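Local coordinates for LPXTG cell wall surface protein (Streptococcus gordonii, PDB 4IGB), which is a cell-wall-anchored surface protein that probably acts in bacterial adhesion, represented here by its N-terminal region of an N1 and an adhesin-like N2 domain, at residues G20-T25 and E254-G259; S39-S44 and S91-N96; L109-V114 and E137-S142; V220-M225 and A261-S266; A305-D310 and T397-E402. All coordinates share one frame; numbering follows the deposited sequence.

Contact 1: residues G20-T25 and E254-G259; sequences GTDIST and ENNVSG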
# COMPACT_ATOMS: atom_id res chain seq x y z
N GLY B 20 -4.69 19.94 5.13
CA GLY B 20 -3.48 20.66 4.76
C GLY B 20 -2.23 19.81 4.67
O GLY B 20 -1.15 20.30 4.32
N THR B 21 -2.37 18.53 4.97
CA THR B 21 -1.23 17.62 4.90
C THR B 21 -0.54 17.66 3.54
O THR B 21 -1.18 17.61 2.50
CB THR B 21 -1.66 16.18 5.23
OG1 THR B 21 -1.93 16.09 6.63
CG2 THR B 21 -0.55 15.21 4.87
N ASP B 22 0.79 17.77 3.57
CA ASP B 22 1.58 17.79 2.34
C ASP B 22 1.85 16.37 1.85
O ASP B 22 2.72 15.67 2.36
CB ASP B 22 2.89 18.55 2.58
CG ASP B 22 3.79 18.56 1.36
OD1 ASP B 22 3.38 18.04 0.29
OD2 ASP B 22 4.91 19.11 1.48
N ILE B 23 1.10 15.94 0.84
CA ILE B 23 1.23 14.56 0.36
C ILE B 23 2.64 14.23 -0.16
O ILE B 23 3.08 13.08 -0.10
CB ILE B 23 0.11 14.23 -0.68
CG1 ILE B 23 -1.27 14.32 0.00
CG2 ILE B 23 0.32 12.87 -1.32
CD1 ILE B 23 -2.43 13.96 -0.92
N SER B 24 3.36 15.24 -0.63
CA SER B 24 4.71 15.06 -1.16
C SER B 24 5.77 14.82 -0.09
O SER B 24 6.86 14.36 -0.39
CB SER B 24 5.14 16.26 -2.01
OG SER B 24 5.50 17.34 -1.16
N THR B 25 5.45 15.13 1.16
CA THR B 25 6.42 14.93 2.24
C THR B 25 6.00 13.85 3.26
O THR B 25 6.54 13.77 4.37
CB THR B 25 6.78 16.25 2.97
OG1 THR B 25 5.59 16.87 3.47
CG2 THR B 25 7.49 17.21 2.01
N GLU B 254 2.21 18.05 -8.10
CA GLU B 254 1.88 16.73 -8.63
C GLU B 254 1.28 15.80 -7.57
O GLU B 254 0.41 14.97 -7.88
CB GLU B 254 3.09 16.08 -9.29
CG GLU B 254 3.49 16.81 -10.57
CD GLU B 254 4.74 16.24 -11.20
OE1 GLU B 254 5.26 15.25 -10.67
OE2 GLU B 254 5.20 16.79 -12.22
N ASN B 255 1.73 15.96 -6.34
CA ASN B 255 1.19 15.20 -5.21
C ASN B 255 -0.07 15.84 -4.65
O ASN B 255 -1.08 15.17 -4.42
CB ASN B 255 2.23 15.12 -4.10
CG ASN B 255 3.31 14.12 -4.38
OD1 ASN B 255 3.23 12.96 -3.98
ND2 ASN B 255 4.34 14.57 -5.10
N ASN B 256 -0.01 17.15 -4.42
CA ASN B 256 -1.09 17.85 -3.72
C ASN B 256 -2.23 18.34 -4.61
O ASN B 256 -3.39 18.30 -4.21
CB ASN B 256 -0.51 18.99 -2.87
CG ASN B 256 0.37 18.47 -1.73
OD1 ASN B 256 -0.08 17.67 -0.90
ND2 ASN B 256 1.63 18.89 -1.71
N VAL B 257 -1.90 18.82 -5.81
CA VAL B 257 -2.92 19.33 -6.72
C VAL B 257 -3.49 18.24 -7.64
O VAL B 257 -4.70 18.20 -7.90
CB VAL B 257 -2.37 20.48 -7.58
CG1 VAL B 257 -3.36 20.83 -8.69
CG2 VAL B 257 -2.05 21.71 -6.71
N SER B 258 -2.62 17.38 -8.15
CA SER B 258 -3.06 16.36 -9.10
C SER B 258 -2.78 14.92 -8.62
O SER B 258 -2.72 14.01 -9.43
CB SER B 258 -2.41 16.59 -10.46
OG SER B 258 -0.99 16.49 -10.38
N GLY B 259 -2.66 14.73 -7.31
CA GLY B 259 -2.43 13.40 -6.75
C GLY B 259 -3.22 13.13 -5.49
O GLY B 259 -3.96 13.99 -5.01
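The backbones of D22-S24 and N255-N256 come together where a loop meets helix 250-256, with S24 CA and N255 CA 5.4 Å apart. N256 makes the two polar links, one with each end of its amide. Its OD1 takes the backbone N-H of I23 at 2.7 Å (I23 N to N256 OD1), in the carbonyl plane and on a lone pair. Its ND2 gives an almost straight bond, 2.8 Å and 178°, to D22 OD1, which it meets from above the carboxylate plane. Asparagine suits this place because one short side chain offers donor and acceptor together. D22 OD1 also accepts from S24 N, 2.9 Å away, which closes an Asx turn, and from S24 OG, which comes on the syn side. Three donors thus grip one carboxylate oxygen, a setting that would favour the charged aspartate. With CG anti to the backbone N (chi1 178°), the carboxylate of D22 reaches the N256 amide, the two side chains crossing at about a right angle. The neighbouring N255 packs instead of bonding to the loop: its amide lies against S24, with ND2 3.6 Å from S24 CB, while its own polar ends bind S251 O and K195 NZ. I23, a branched apolar residue, sets CG2 3.9 Å from N255 OD1 and CD1 equally far from N255 O, and it also touches L224 of strand 220-226.

Contact 2: residues S39-S44 and S91-N96; sequences SVLSKS and SLKFTN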
# COMPACT_ATOMS: atom_id res chain seq x y z
N SER B 39 10.18 -10.43 -11.72
CA SER B 39 10.12 -11.62 -12.56
C SER B 39 8.75 -11.71 -13.22
O SER B 39 7.76 -11.20 -12.69
CB SER B 39 10.43 -12.88 -11.75
OG SER B 39 9.60 -12.99 -10.61
N VAL B 40 8.70 -12.31 -14.40
CA VAL B 40 7.44 -12.47 -15.10
C VAL B 40 6.90 -13.86 -14.77
O VAL B 40 7.50 -14.86 -15.14
CB VAL B 40 7.63 -12.32 -16.63
CG1 VAL B 40 6.35 -12.64 -17.37
CG2 VAL B 40 8.09 -10.90 -16.96
N LEU B 41 5.78 -13.91 -14.04
CA LEU B 41 5.14 -15.18 -13.69
C LEU B 41 4.44 -15.77 -14.91
O LEU B 41 4.44 -16.98 -15.13
CB LEU B 41 4.14 -14.97 -12.55
CG LEU B 41 4.68 -14.41 -11.23
CD1 LEU B 41 3.63 -14.53 -10.10
CD2 LEU B 41 5.96 -15.13 -10.84
N SER B 42 3.82 -14.91 -15.71
CA SER B 42 3.31 -15.33 -17.00
C SER B 42 3.08 -14.10 -17.85
O SER B 42 2.93 -13.00 -17.32
CB SER B 42 2.00 -16.10 -16.84
OG SER B 42 0.97 -15.25 -16.36
N LYS B 43 3.05 -14.29 -19.16
CA LYS B 43 2.67 -13.22 -20.06
C LYS B 43 2.09 -13.84 -21.32
O LYS B 43 2.54 -14.90 -21.75
CB LYS B 43 3.88 -12.32 -20.40
CG LYS B 43 4.98 -13.03 -21.16
CD LYS B 43 6.04 -12.05 -21.65
CE LYS B 43 7.10 -12.79 -22.42
NZ LYS B 43 8.37 -12.01 -22.49
N SER B 44 1.10 -13.21 -21.91
CA SER B 44 0.51 -13.80 -23.12
C SER B 44 1.39 -13.53 -24.35
O SER B 44 2.31 -12.71 -24.29
CB SER B 44 -0.91 -13.29 -23.31
OG SER B 44 -0.93 -11.95 -23.78
N SER B 91 1.56 -10.94 -15.82
CA SER B 91 1.56 -11.14 -14.38
C SER B 91 3.00 -11.09 -13.85
O SER B 91 3.88 -11.81 -14.34
CB SER B 91 0.92 -12.50 -14.04
OG SER B 91 1.17 -12.83 -12.69
N LEU B 92 3.25 -10.24 -12.85
CA LEU B 92 4.61 -10.02 -12.37
C LEU B 92 4.77 -10.30 -10.90
O LEU B 92 3.85 -10.17 -10.12
CB LEU B 92 5.02 -8.55 -12.59
CG LEU B 92 4.94 -8.08 -14.04
CD1 LEU B 92 5.13 -6.58 -14.10
CD2 LEU B 92 5.99 -8.81 -14.88
N LYS B 93 6.00 -10.61 -10.51
CA LYS B 93 6.35 -10.65 -9.11
C LYS B 93 7.58 -9.78 -8.87
O LYS B 93 8.54 -9.84 -9.64
CB LYS B 93 6.61 -12.09 -8.67
CG LYS B 93 6.95 -12.23 -7.21
CD LYS B 93 7.34 -13.66 -6.87
CE LYS B 93 7.83 -13.75 -5.42
NZ LYS B 93 7.96 -15.18 -5.00
N PHE B 94 7.54 -8.96 -7.82
CA PHE B 94 8.74 -8.31 -7.33
C PHE B 94 9.12 -8.99 -6.03
O PHE B 94 8.38 -8.93 -5.06
CB PHE B 94 8.52 -6.81 -7.10
CG PHE B 94 8.17 -6.05 -8.35
CD1 PHE B 94 9.15 -5.35 -9.04
CD2 PHE B 94 6.87 -6.03 -8.82
CE1 PHE B 94 8.83 -4.65 -10.20
CE2 PHE B 94 6.54 -5.34 -9.99
CZ PHE B 94 7.53 -4.64 -10.67
N THR B 95 10.27 -9.65 -6.02
CA THR B 95 10.69 -10.44 -4.86
C THR B 95 11.57 -9.64 -3.88
O THR B 95 12.52 -8.98 -4.28
CB THR B 95 11.47 -11.71 -5.29
OG1 THR B 95 10.66 -12.50 -6.17
CG2 THR B 95 11.82 -12.56 -4.07
N ASN B 96 11.27 -9.76 -2.59
CA ASN B 96 12.03 -9.09 -1.55
C ASN B 96 12.09 -7.58 -1.78
O ASN B 96 13.15 -7.03 -2.06
CB ASN B 96 13.45 -9.66 -1.45
CG ASN B 96 14.17 -9.16 -0.23
OD1 ASN B 96 13.54 -8.62 0.69
ND2 ASN B 96 15.49 -9.33 -0.20
O HOH W 1 11.00 -11.57 -8.83
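S39 and K93 form a hydrogen-bonded antiparallel pair, and the contact is tight along this ladder. S39 N reaches K93 O at 2.7 Å, and K93 N returns a bond to S39 O. The next pair, V40 with L92, is non-hydrogen-bonded; here the side chains do the work. V40 CG2 meets L92 CD2 at 3.6 Å, two branched apolar groups on the face that turns inward, where L92 also touches F139. L92 CA-H points to S39 O, 3.4 Å from the carbon.

The other face is looser and wetter. L41 lays its isobutyl group over the neighbouring strand, CD2 3.8 Å from K93 CB, using the aliphatic root of a lysine whose extended chain carries the ammonium away, to a long, weak ion pair with D106. L41 CB comes 3.7 Å from S91 OG, and S42 OG lies near S91 CB, small polar residues that suit a partly solvent-facing side of the sheet. S39 OG sits between its backbone N and carbonyl carbon (chi1 54°) and binds a water at 2.7 Å; this water donates to K93 O and also bonds T95 OG1, bridging the strands.

Beyond V40 the register slips by one residue. L41 N bonds S91 O at 2.8 Å, S42 N reaches the same oxygen only weakly, and S91 N bonds S42 O. L41 and S42 both facing S91 make a classic beta bulge, at the corner of strand 38-43, the edge strand of an eight-stranded antiparallel sheet.

Contact 3: residues L109-V114 and E137-S142; sequences LNFNKV and EFFSIS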
# COMPACT_ATOMS: atom_id res chain seq x y z
N LEU B 109 2.06 -7.94 -9.22
CA LEU B 109 1.39 -6.96 -10.05
C LEU B 109 0.79 -7.69 -11.24
O LEU B 109 1.49 -8.15 -12.13
CB LEU B 109 2.38 -5.88 -10.52
CG LEU B 109 1.75 -4.63 -11.12
CD1 LEU B 109 0.96 -3.93 -10.05
CD2 LEU B 109 2.82 -3.69 -11.70
N ASN B 110 -0.53 -7.81 -11.23
CA ASN B 110 -1.22 -8.51 -12.30
C ASN B 110 -2.04 -7.56 -13.18
O ASN B 110 -2.89 -6.80 -12.69
CB ASN B 110 -2.10 -9.63 -11.74
CG ASN B 110 -2.55 -10.60 -12.82
OD1 ASN B 110 -1.74 -11.35 -13.36
ND2 ASN B 110 -3.83 -10.56 -13.16
N PHE B 111 -1.75 -7.58 -14.47
CA PHE B 111 -2.58 -6.90 -15.44
C PHE B 111 -3.73 -7.83 -15.77
O PHE B 111 -3.57 -8.81 -16.49
CB PHE B 111 -1.79 -6.51 -16.69
CG PHE B 111 -0.88 -5.34 -16.47
CD1 PHE B 111 0.33 -5.51 -15.80
CD2 PHE B 111 -1.25 -4.07 -16.88
CE1 PHE B 111 1.17 -4.44 -15.56
CE2 PHE B 111 -0.41 -2.97 -16.63
CZ PHE B 111 0.80 -3.17 -15.98
N ASN B 112 -4.90 -7.52 -15.23
CA ASN B 112 -6.08 -8.35 -15.45
C ASN B 112 -6.57 -8.16 -16.86
O ASN B 112 -7.05 -9.09 -17.49
CB ASN B 112 -7.17 -7.95 -14.46
CG ASN B 112 -6.67 -8.01 -13.03
OD1 ASN B 112 -6.17 -9.05 -12.57
ND2 ASN B 112 -6.78 -6.89 -12.32
N LYS B 113 -6.44 -6.93 -17.35
CA LYS B 113 -6.89 -6.60 -18.68
C LYS B 113 -6.30 -5.27 -19.10
O LYS B 113 -6.20 -4.32 -18.31
CB LYS B 113 -8.43 -6.52 -18.75
CG LYS B 113 -8.96 -6.18 -20.13
CD LYS B 113 -10.49 -6.04 -20.15
CE LYS B 113 -11.15 -7.41 -20.03
NZ LYS B 113 -12.64 -7.29 -19.83
N VAL B 114 -5.88 -5.20 -20.36
CA VAL B 114 -5.55 -3.92 -20.98
C VAL B 114 -6.38 -3.83 -22.24
O VAL B 114 -6.37 -4.75 -23.06
CB VAL B 114 -4.04 -3.81 -21.31
CG1 VAL B 114 -3.74 -2.47 -22.06
CG2 VAL B 114 -3.20 -3.95 -20.03
N GLU B 137 2.47 0.79 -26.51
CA GLU B 137 3.05 0.84 -25.18
C GLU B 137 1.98 0.64 -24.10
O GLU B 137 0.86 1.15 -24.23
CB GLU B 137 3.71 2.21 -24.99
CG GLU B 137 4.43 2.41 -23.66
CD GLU B 137 5.77 1.68 -23.60
OE1 GLU B 137 6.43 1.51 -24.65
OE2 GLU B 137 6.16 1.28 -22.48
N PHE B 138 2.30 -0.09 -23.04
CA PHE B 138 1.39 -0.09 -21.88
C PHE B 138 2.07 -0.04 -20.51
O PHE B 138 1.45 0.39 -19.55
CB PHE B 138 0.37 -1.23 -21.95
CG PHE B 138 0.91 -2.58 -21.60
CD1 PHE B 138 0.73 -3.11 -20.33
CD2 PHE B 138 1.60 -3.35 -22.55
CE1 PHE B 138 1.22 -4.36 -20.01
CE2 PHE B 138 2.10 -4.60 -22.22
CZ PHE B 138 1.90 -5.12 -20.96
N PHE B 139 3.33 -0.45 -20.43
CA PHE B 139 3.96 -0.65 -19.13
C PHE B 139 5.47 -0.69 -19.20
O PHE B 139 6.05 -1.29 -20.11
CB PHE B 139 3.43 -1.96 -18.51
CG PHE B 139 4.07 -2.32 -17.19
CD1 PHE B 139 3.75 -1.63 -16.03
CD2 PHE B 139 4.98 -3.37 -17.11
CE1 PHE B 139 4.31 -1.97 -14.81
CE2 PHE B 139 5.56 -3.71 -15.88
CZ PHE B 139 5.23 -3.01 -14.74
N SER B 140 6.13 -0.06 -18.22
CA SER B 140 7.58 -0.15 -18.13
C SER B 140 8.00 -0.10 -16.68
O SER B 140 7.25 0.39 -15.82
CB SER B 140 8.29 0.96 -18.93
OG SER B 140 8.06 2.23 -18.34
N ILE B 141 9.19 -0.62 -16.43
CA ILE B 141 9.82 -0.54 -15.12
C ILE B 141 11.16 0.17 -15.28
O ILE B 141 12.00 -0.24 -16.07
CB ILE B 141 10.07 -1.94 -14.56
CG1 ILE B 141 8.75 -2.72 -14.50
CG2 ILE B 141 10.74 -1.87 -13.19
CD1 ILE B 141 8.92 -4.16 -14.05
N SER B 142 11.35 1.25 -14.52
CA SER B 142 12.60 1.99 -14.58
C SER B 142 12.64 2.99 -13.45
O SER B 142 11.63 3.23 -12.78
CB SER B 142 12.71 2.78 -15.87
OG SER B 142 11.93 3.96 -15.77
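F111 meets F138 with one ring face and F139 with its edge, and the three phenylalanines form an aromatic cluster joining two strands whose axes approach to 10.2 Å. F138 presents an edge to one face of F111. The planes are almost perpendicular, at 86°, the centroids are 5.3 Å apart, and F138 CE1 lies over the centre of the F111 ring. F111 plays the other part toward F139: its own edge is turned to the F139 face, with planes at 67° and centroids 5.0 Å apart. The closest atoms of this second T-shaped pair are F111 CZ and F139 CD1, at 3.3 Å, a tight approach. Edge-to-face geometry brings the slightly positive ring hydrogens toward a pi face, which suits phenylalanine in a buried interior.

The adjacent residues F138 and F139 both point across, consistent with the classic beta bulge in which they together face F72. Different first torsions, F138 CG between N and the carbonyl carbon and F139 CG anti to N (chi1 177°), send one ring over the F111 face and the other to its edge. L109 CD2 meets F139 CE1 tip to tip at 3.9 Å, and V114 CG2 approaches F138 CD1 at 4.0 Å, crossing it at about a right angle.

Strands 103-118 and 135-142 belong to different antiparallel sheets packed face to face; A174 and V176 of strand 170-182 touch F111, and L74 of strand 68-75 touches F138.

Contact 4: residues V220-M225 and A261-S266; sequences VNLRLM and ALRSNS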
# COMPACT_ATOMS: atom_id res chain seq x y z
N VAL B 220 -11.33 0.28 -0.04
CA VAL B 220 -10.43 1.28 0.49
C VAL B 220 -10.89 1.75 1.88
O VAL B 220 -12.08 2.01 2.11
CB VAL B 220 -10.25 2.47 -0.50
CG1 VAL B 220 -9.48 3.60 0.13
CG2 VAL B 220 -9.54 1.98 -1.73
N ASN B 221 -9.92 1.82 2.79
CA ASN B 221 -10.16 2.27 4.15
C ASN B 221 -10.03 3.79 4.28
O ASN B 221 -10.85 4.42 4.95
CB ASN B 221 -9.18 1.59 5.11
CG ASN B 221 -9.36 2.04 6.56
OD1 ASN B 221 -8.69 2.96 7.01
ND2 ASN B 221 -10.26 1.40 7.28
N LEU B 222 -9.02 4.37 3.64
CA LEU B 222 -8.79 5.81 3.78
C LEU B 222 -8.28 6.47 2.51
O LEU B 222 -7.31 6.00 1.89
CB LEU B 222 -7.83 6.06 4.95
CG LEU B 222 -7.34 7.49 5.28
CD1 LEU B 222 -8.50 8.44 5.36
CD2 LEU B 222 -6.60 7.51 6.60
N ARG B 223 -8.93 7.56 2.12
CA ARG B 223 -8.49 8.34 0.97
C ARG B 223 -8.12 9.75 1.38
O ARG B 223 -8.97 10.52 1.84
CB ARG B 223 -9.56 8.39 -0.12
CG ARG B 223 -9.11 9.15 -1.36
CD ARG B 223 -10.10 10.23 -1.76
NE ARG B 223 -10.15 11.32 -0.79
CZ ARG B 223 -10.98 12.35 -0.88
NH1 ARG B 223 -11.84 12.43 -1.88
NH2 ARG B 223 -10.96 13.31 0.04
N LEU B 224 -6.85 10.10 1.22
CA LEU B 224 -6.40 11.41 1.62
C LEU B 224 -6.18 12.32 0.42
O LEU B 224 -5.57 11.91 -0.56
CB LEU B 224 -5.10 11.31 2.42
CG LEU B 224 -4.45 12.68 2.67
CD1 LEU B 224 -5.20 13.42 3.77
CD2 LEU B 224 -2.98 12.54 3.04
N MET B 225 -6.71 13.53 0.49
CA MET B 225 -6.39 14.58 -0.47
C MET B 225 -5.88 15.80 0.27
O MET B 225 -6.19 16.01 1.43
CB MET B 225 -7.62 15.02 -1.24
CG MET B 225 -8.05 14.13 -2.35
SD MET B 225 -9.45 14.88 -3.17
CE MET B 225 -9.70 13.72 -4.53
N ALA B 261 -3.67 9.98 -1.91
CA ALA B 261 -3.18 8.81 -1.21
C ALA B 261 -4.33 7.93 -0.78
O ALA B 261 -5.35 8.42 -0.28
CB ALA B 261 -2.32 9.20 -0.01
N LEU B 262 -4.15 6.62 -0.95
CA LEU B 262 -5.19 5.62 -0.69
C LEU B 262 -4.62 4.48 0.15
O LEU B 262 -3.61 3.86 -0.24
CB LEU B 262 -5.72 5.06 -2.01
CG LEU B 262 -6.30 6.05 -3.03
CD1 LEU B 262 -5.84 5.76 -4.43
CD2 LEU B 262 -7.83 6.01 -2.99
N ARG B 263 -5.24 4.23 1.29
CA ARG B 263 -4.90 3.09 2.13
C ARG B 263 -5.98 2.03 1.97
O ARG B 263 -7.15 2.28 2.26
CB ARG B 263 -4.79 3.51 3.60
CG ARG B 263 -4.68 2.31 4.57
CD ARG B 263 -5.21 2.66 5.94
NE ARG B 263 -4.41 3.68 6.64
CZ ARG B 263 -4.85 4.35 7.70
NH1 ARG B 263 -6.08 4.12 8.15
NH2 ARG B 263 -4.07 5.24 8.31
N SER B 264 -5.60 0.86 1.46
CA SER B 264 -6.54 -0.24 1.25
C SER B 264 -7.09 -0.83 2.55
O SER B 264 -6.51 -0.67 3.62
CB SER B 264 -5.89 -1.36 0.42
OG SER B 264 -6.77 -2.47 0.28
N ASN B 265 -8.22 -1.52 2.45
CA ASN B 265 -8.69 -2.39 3.52
C ASN B 265 -7.81 -3.63 3.68
O ASN B 265 -7.88 -4.31 4.71
CB ASN B 265 -10.13 -2.86 3.25
CG ASN B 265 -11.15 -1.78 3.50
OD1 ASN B 265 -10.91 -0.89 4.32
ND2 ASN B 265 -12.29 -1.85 2.82
N SER B 266 -7.01 -3.95 2.66
CA SER B 266 -6.26 -5.22 2.67
C SER B 266 -4.84 -5.03 2.18
O SER B 266 -4.35 -3.90 2.06
CB SER B 266 -6.96 -6.27 1.79
OG SER B 266 -6.89 -5.90 0.42
O HOH W 2 -14.10 0.40 3.04
O HOH W 3 -12.51 -0.09 6.23
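The guanidinium of R263 carries L222 CD2 over one face, 3.5 Å above the plane and offset toward the rim, while N221 OD1 sits at its edge. R263 NH1 bonds that oxygen at 3.1 Å, and the amide and guanidinium planes are only 27° apart as the two side chains lie side by side. Arginine fits because its flat group can take an apolar neighbour on a face while its N-H groups bind acceptors: E288 forms a salt bridge with NE and D418 with NH1. The R223 guanidinium has M225 CG over the centre of one face, and its NH1 bonds Q233 OE1.

The strands run antiparallel, 4.8 Å apart at the nearest point of their axes. L222 pairs with R263 and L224 with A261 as hydrogen-bonded pairs, the shortest bond being L224 N to A261 O at 2.7 Å. N221 and L222 together face R263 in a classic beta bulge, so R263 O accepts from N221 N at 2.9 Å and from L222 N. On the face of R223 and L262, R223 CG rests 3.8 Å from L262 CD2, with W242 of strand 239-243 touching both.

N265 meets N221 at about a right angle, and waters extend the reach of its short amide: one links N221 ND2 to N265 OD1, 2.6 Å from the latter, another links V220 O to N265 ND2. S264 OG accepts from S266 N, closing an ST turn, while the hydroxyl also bonds S268 O.

Contact 5: residues A305-D310 and T397-E402; sequences AKDGQD and TNKKVE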
# COMPACT_ATOMS: atom_id res chain seq x y z
N ALA B 305 8.07 -24.37 37.14
CA ALA B 305 6.82 -24.80 36.52
C ALA B 305 5.78 -25.07 37.59
O ALA B 305 5.27 -26.19 37.71
CB ALA B 305 7.06 -26.05 35.68
N LYS B 306 5.45 -24.04 38.36
CA LYS B 306 4.49 -24.17 39.45
C LYS B 306 3.40 -23.11 39.37
O LYS B 306 3.61 -22.03 38.85
CB LYS B 306 5.19 -24.05 40.81
CG LYS B 306 5.88 -25.31 41.28
CD LYS B 306 7.36 -25.09 41.53
CE LYS B 306 7.94 -26.19 42.41
NZ LYS B 306 7.55 -27.55 41.93
N ASP B 307 2.23 -23.44 39.91
CA ASP B 307 1.12 -22.51 40.06
C ASP B 307 1.54 -21.25 40.83
O ASP B 307 2.48 -21.29 41.62
CB ASP B 307 -0.01 -23.22 40.80
CG ASP B 307 -1.25 -22.36 40.93
OD1 ASP B 307 -1.63 -21.71 39.94
OD2 ASP B 307 -1.83 -22.34 42.04
N GLY B 308 0.85 -20.14 40.60
CA GLY B 308 1.09 -18.91 41.33
C GLY B 308 2.46 -18.26 41.16
O GLY B 308 2.99 -17.67 42.10
N GLN B 309 3.05 -18.36 39.97
CA GLN B 309 4.30 -17.67 39.68
C GLN B 309 4.02 -16.40 38.87
O GLN B 309 3.52 -16.46 37.74
CB GLN B 309 5.26 -18.56 38.90
CG GLN B 309 5.69 -19.81 39.61
CD GLN B 309 6.48 -19.52 40.86
OE1 GLN B 309 6.08 -19.92 41.95
NE2 GLN B 309 7.60 -18.83 40.71
N ASP B 310 4.33 -15.24 39.44
CA ASP B 310 4.14 -13.99 38.73
C ASP B 310 4.89 -13.96 37.40
O ASP B 310 6.03 -14.43 37.30
CB ASP B 310 4.61 -12.81 39.57
CG ASP B 310 3.67 -12.50 40.70
OD1 ASP B 310 2.52 -13.00 40.68
OD2 ASP B 310 4.07 -11.74 41.61
N THR B 397 1.09 -17.63 36.72
CA THR B 397 0.81 -18.99 36.29
C THR B 397 -0.32 -19.59 37.11
O THR B 397 -0.53 -19.22 38.27
CB THR B 397 2.06 -19.88 36.40
OG1 THR B 397 2.50 -19.90 37.77
CG2 THR B 397 3.16 -19.32 35.53
N ASN B 398 -1.08 -20.49 36.49
CA ASN B 398 -2.15 -21.22 37.18
C ASN B 398 -1.78 -22.70 37.26
O ASN B 398 -0.67 -23.09 36.90
CB ASN B 398 -3.49 -21.03 36.48
CG ASN B 398 -3.45 -21.47 35.03
OD1 ASN B 398 -2.92 -22.53 34.71
ND2 ASN B 398 -3.98 -20.63 34.14
N LYS B 399 -2.71 -23.52 37.72
CA LYS B 399 -2.43 -24.95 37.89
C LYS B 399 -1.97 -25.62 36.60
O LYS B 399 -1.16 -26.55 36.64
CB LYS B 399 -3.66 -25.66 38.46
CG LYS B 399 -3.81 -25.51 39.96
CD LYS B 399 -2.67 -26.23 40.66
CE LYS B 399 -2.54 -25.80 42.12
NZ LYS B 399 -3.84 -25.82 42.84
N LYS B 400 -2.47 -25.14 35.46
CA LYS B 400 -2.18 -25.79 34.18
C LYS B 400 -0.71 -25.72 33.78
O LYS B 400 -0.29 -26.44 32.87
CB LYS B 400 -3.02 -25.21 33.06
CG LYS B 400 -4.49 -25.13 33.37
CD LYS B 400 -5.27 -24.86 32.09
CE LYS B 400 -6.48 -23.98 32.36
NZ LYS B 400 -7.37 -23.90 31.18
N VAL B 401 0.06 -24.86 34.44
CA VAL B 401 1.47 -24.75 34.10
C VAL B 401 2.16 -26.06 34.44
O VAL B 401 3.11 -26.47 33.77
CB VAL B 401 2.18 -23.59 34.86
CG1 VAL B 401 2.25 -23.89 36.35
CG2 VAL B 401 3.58 -23.37 34.31
N GLU B 402 1.66 -26.72 35.48
CA GLU B 402 2.24 -27.97 35.97
C GLU B 402 1.89 -29.12 35.05
O GLU B 402 2.45 -30.21 35.17
CB GLU B 402 1.79 -28.24 37.41
CG GLU B 402 2.45 -27.31 38.43
CD GLU B 402 1.70 -27.21 39.75
OE1 GLU B 402 0.76 -28.03 39.97
OE2 GLU B 402 2.03 -26.32 40.57
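T397 turns OG1 into the position between its backbone N and carbonyl carbon (chi1 59°), toward the loop 305-310, where the hydroxyl works in both senses. It donates to K306 O, OG1 to O 2.6 Å and in the carbonyl plane, and it accepts from Q309 N at 2.7 Å. A threonine suits the spot, since its short hydroxyl can bridge two backbone groups while CG2, anti to the carbonyl carbon, packs near Q309 CB. The backbone of T397 adds two more bonds: T397 N to Q309 O, and G308 N to T397 O at 2.9 Å. G308 has a positive phi of 64°, a conformation that glycine takes readily, and this lets the loop turn back toward T397.

E402 holds the other end. Its chain is extended beyond CG, and OE2 receives the N-H of D307 at 3.0 Å, a nearly straight bond of 169° that arrives from above the carboxylate plane. Between these grips V401 CG1 presses against the peptide of K306, 3.3 Å from its carbonyl carbon. D307 and K399 are oppositely charged but too far apart for a salt bridge, with D307 OD2 4.1 Å from K399 NZ. N398 OD1 accepts from K400 N in an Asx turn that leads into the 3-10 segment 399-402.

Both loops lie in the N2 domain. The first joins strands 295-304 and 310-317, the second follows strand 389-397, which pairs antiparallel with 310-317; T397 also touches I303, and N398 ND2 donates to D344 OD1 and to the backbone O of E341.

In the fold
Contacts 1 to 4 lie in the N-terminal domain and contact 5 in the N2 domain, its centre 46 to 58 Å from those of the others. Contacts 2 and 3 have centres 11 Å apart and share a sheet: L92 and L109 are joined through their backbones, while L92 CD1 packs on F139 CE2 at 3.4 Å, so the edge strand is tied to the aromatic core. Contacts 1 and 4, with centres 15 Å apart, meet where I23 CD1 lies 3.8 Å from L224 O. The sodium ion, bound by D198, D200 and T248, is about 11 Å from the N255 side chain of contact 1, where E254 is joined to D198 through the backbone and S258 OG bonds T248 OG1.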